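Local coordinates for protein importin subunit beta-1 (Saccharomyces cerevisiae, PDB 5OWU) that carries proteins into the nucleus by pairing with importin alpha, the subunit that recognises the classical nuclear localization signal of the cargo, at residues 236-241 with 280-285. Residues are numbered along the deposited sequence; the frame is centred on the assembly and turned at random.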
ATOM      1  N   GLU A 236       8.879  -2.758  34.011  1.00 57.98           N
ATOM      2  CA  GLU A 236       8.431  -1.485  34.568  1.00 61.19           C
ATOM      3  C   GLU A 236       8.587  -0.350  33.564  1.00 59.77           C
ATOM      4  O   GLU A 236       7.739   0.549  33.502  1.00 60.38           O
ATOM      5  CB  GLU A 236       9.202  -1.164  35.851  1.00 67.36           C
ATOM      6  CG  GLU A 236       8.979  -2.155  36.988  1.00 76.65           C
ATOM      7  CD  GLU A 236       7.521  -2.264  37.404  1.00 81.79           C
ATOM      8  OE1 GLU A 236       6.992  -3.397  37.432  1.00 82.02           O
ATOM      9  OE2 GLU A 236       6.903  -1.218  37.697  1.00 77.95           O
ATOM     10  N   ASP A 237       9.655  -0.369  32.771  1.00 51.20           N
ATOM     11  CA  ASP A 237       9.922   0.727  31.850  1.00 49.56           C
ATOM     12  C   ASP A 237       9.007   0.636  30.635  1.00 57.35           C
ATOM     13  O   ASP A 237       8.877  -0.428  30.020  1.00 47.99           O
ATOM     14  CB  ASP A 237      11.380   0.717  31.409  1.00 50.23           C
ATOM     15  CG  ASP A 237      11.678   1.795  30.402  1.00 52.36           C
ATOM     16  OD1 ASP A 237      11.996   2.923  30.827  1.00 59.81           O
ATOM     17  OD2 ASP A 237      11.578   1.521  29.188  1.00 55.90           O
ATOM     18  N   ILE A 238       8.397   1.768  30.274  1.00 58.53           N
ATOM     19  CA  ILE A 238       7.337   1.760  29.271  1.00 50.79           C
ATOM     20  C   ILE A 238       7.898   1.538  27.871  1.00 45.36           C
ATOM     21  O   ILE A 238       7.232   0.937  27.021  1.00 44.88           O
ATOM     22  CB  ILE A 238       6.524   3.067  29.355  1.00 56.45           C
ATOM     23  CG1 ILE A 238       5.279   2.973  28.468  1.00 57.45           C
ATOM     24  CG2 ILE A 238       7.389   4.275  28.974  1.00 54.63           C
ATOM     25  CD1 ILE A 238       4.349   4.169  28.571  1.00 65.97           C
ATOM     26  N   GLU A 239       9.110   2.021  27.595  1.00 52.94           N
ATOM     27  CA  GLU A 239       9.711   1.778  26.285  1.00 44.42           C
ATOM     28  C   GLU A 239      10.060   0.306  26.106  1.00 50.92           C
ATOM     29  O   GLU A 239       9.889  -0.253  25.012  1.00 48.60           O
ATOM     30  CB  GLU A 239      10.951   2.655  26.108  1.00 54.03           C
ATOM     31  CG  GLU A 239      10.629   4.119  25.845  1.00 62.65           C
ATOM     32  CD  GLU A 239      11.855   5.010  25.899  1.00 81.67           C
ATOM     33  OE1 GLU A 239      12.736   4.867  25.024  1.00 78.41           O
ATOM     34  OE2 GLU A 239      11.940   5.847  26.823  1.00 88.08           O
ATOM     35  N   VAL A 240      10.548  -0.341  27.167  1.00 40.40           N
ATOM     36  CA  VAL A 240      10.795  -1.778  27.116  1.00 36.73           C
ATOM     37  C   VAL A 240       9.501  -2.516  26.805  1.00 38.75           C
ATOM     38  O   VAL A 240       9.461  -3.399  25.943  1.00 35.08           O
ATOM     39  CB  VAL A 240      11.424  -2.261  28.437  1.00 40.60           C
ATOM     40  CG1 VAL A 240      11.442  -3.793  28.526  1.00 33.84           C
ATOM     41  CG2 VAL A 240      12.830  -1.720  28.566  1.00 46.00           C
ATOM     42  N   GLN A 241       8.420  -2.159  27.504  1.00 42.33           N
ATOM     43  CA  GLN A 241       7.117  -2.746  27.210  1.00 42.73           C
ATOM     44  C   GLN A 241       6.753  -2.560  25.744  1.00 36.12           C
ATOM     45  O   GLN A 241       6.365  -3.514  25.064  1.00 34.05           O
ATOM     46  CB  GLN A 241       6.043  -2.121  28.105  1.00 47.35           C
ATOM     47  CG  GLN A 241       6.113  -2.536  29.558  1.00 45.08           C
ATOM     48  CD  GLN A 241       4.994  -1.924  30.384  1.00 60.61           C
ATOM     49  OE1 GLN A 241       4.496  -0.844  30.067  1.00 44.77           O
ATOM     50  NE2 GLN A 241       4.587  -2.619  31.440  1.00 67.10           N
ATOM     51  N   ASP A 280      -2.373   5.765  28.334  1.00 50.65           N
ATOM     52  CA  ASP A 280      -2.880   5.549  26.981  1.00 43.43           C
ATOM     53  C   ASP A 280      -1.902   4.749  26.129  1.00 35.89           C
ATOM     54  O   ASP A 280      -2.327   3.990  25.251  1.00 38.12           O
ATOM     55  CB  ASP A 280      -3.188   6.888  26.302  1.00 37.09           C
ATOM     56  CG  ASP A 280      -4.323   7.641  26.971  1.00 48.60           C
ATOM     57  OD1 ASP A 280      -5.059   7.042  27.780  1.00 38.14           O
ATOM     58  OD2 ASP A 280      -4.483   8.842  26.677  1.00 43.36           O
ATOM     59  N   LYS A 281      -0.599   4.898  26.367  1.00 37.08           N
ATOM     60  CA  LYS A 281       0.387   4.175  25.566  1.00 40.79           C
ATOM     61  C   LYS A 281       0.338   2.674  25.854  1.00 36.54           C
ATOM     62  O   LYS A 281       0.354   1.848  24.930  1.00 39.08           O
ATOM     63  CB  LYS A 281       1.784   4.744  25.838  1.00 50.87           C
ATOM     64  CG  LYS A 281       2.961   3.953  25.242  1.00 51.88           C
ATOM     65  CD  LYS A 281       3.280   4.379  23.823  1.00 65.40           C
ATOM     66  CE  LYS A 281       4.591   3.760  23.346  1.00 61.73           C
ATOM     67  NZ  LYS A 281       5.765   4.295  24.096  1.00 69.74           N
ATOM     68  N   VAL A 282       0.284   2.303  27.133  1.00 41.31           N
ATOM     69  CA  VAL A 282       0.200   0.891  27.510  1.00 45.74           C
ATOM     70  C   VAL A 282      -1.051   0.262  26.901  1.00 35.13           C
ATOM     71  O   VAL A 282      -0.993  -0.749  26.170  1.00 38.18           O
ATOM     72  CB  VAL A 282       0.206   0.755  29.044  1.00 47.20           C
ATOM     73  CG1 VAL A 282       0.141  -0.712  29.465  1.00 50.53           C
ATOM     74  CG2 VAL A 282       1.439   1.439  29.642  1.00 50.89           C
ATOM     75  N   ALA A 283      -2.207   0.861  27.203  1.00 36.02           N
ATOM     76  CA  ALA A 283      -3.461   0.372  26.652  1.00 42.00           C
ATOM     77  C   ALA A 283      -3.358   0.231  25.144  1.00 30.46           C
ATOM     78  O   ALA A 283      -3.770  -0.790  24.577  1.00 32.23           O
ATOM     79  CB  ALA A 283      -4.605   1.312  27.034  1.00 43.24           C
ATOM     80  N   SER A 284      -2.781   1.237  24.478  1.00 32.21           N
ATOM     81  CA  SER A 284      -2.613   1.173  23.031  1.00 30.89           C
ATOM     82  C   SER A 284      -1.836  -0.067  22.622  1.00 28.48           C
ATOM     83  O   SER A 284      -2.167  -0.711  21.616  1.00 30.23           O
ATOM     84  CB  SER A 284      -1.900   2.429  22.519  1.00 41.66           C
ATOM     85  OG  SER A 284      -2.727   3.567  22.638  1.00 56.65           O
ATOM     86  N   MET A 285      -0.795  -0.416  23.386  1.00 30.37           N
ATOM     87  CA  MET A 285      -0.043  -1.639  23.099  1.00 44.51           C
ATOM     88  C   MET A 285      -0.962  -2.853  23.075  1.00 34.98           C
ATOM     89  O   MET A 285      -0.921  -3.672  22.139  1.00 34.39           O
ATOM     90  CB  MET A 285       1.051  -1.857  24.143  1.00 42.35           C
ATOM     91  CG  MET A 285       2.110  -0.788  24.209  1.00 36.16           C
ATOM     92  SD  MET A 285       3.271  -1.172  25.540  1.00 37.64           S
ATOM     93  CE  MET A 285       3.780   0.479  26.015  1.00 50.29           C
TER
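Ile238 reaches across to Lys281, Val282 and Met285, joining the N-terminal turns of helices 238-255 and 280-306, one from HEAT repeat 6 and the other from HEAT repeat 7. Just before it, Asp237 is the N-cap: its OD2 accepts from Val240 N at 2.9 Å through the anti lone pair, while OD1 forms a salt bridge with Lys195. Ile238 CD1, extended beyond CG1 (chi2 175°), lies 3.6 Å from Lys281 CG, against the aliphatic start of that chain. The same CD1 is 4.1 Å from Val282 CG2. Farther back along the isoleucine, CG1 packs on Met285 CE at 3.8 Å, and this methyl also sits 3.6 Å from Ile238 O. One turn on, Gln241 lays its CB 3.9 Å from Met285 SD, the sulfur also resting near the backbone C of Gln241; Gln241 OE1 approaches Val282 CG2 at 3.8 Å. Met285 also touches Ala242 and Phe245, farther along helix 238-255. No hydrogen bond spans the two segments, so this end of the two helices is held by shape and mostly apolar contact, with the amide oxygen of Gln241 and the carbonyl of Ile238 touching methyls.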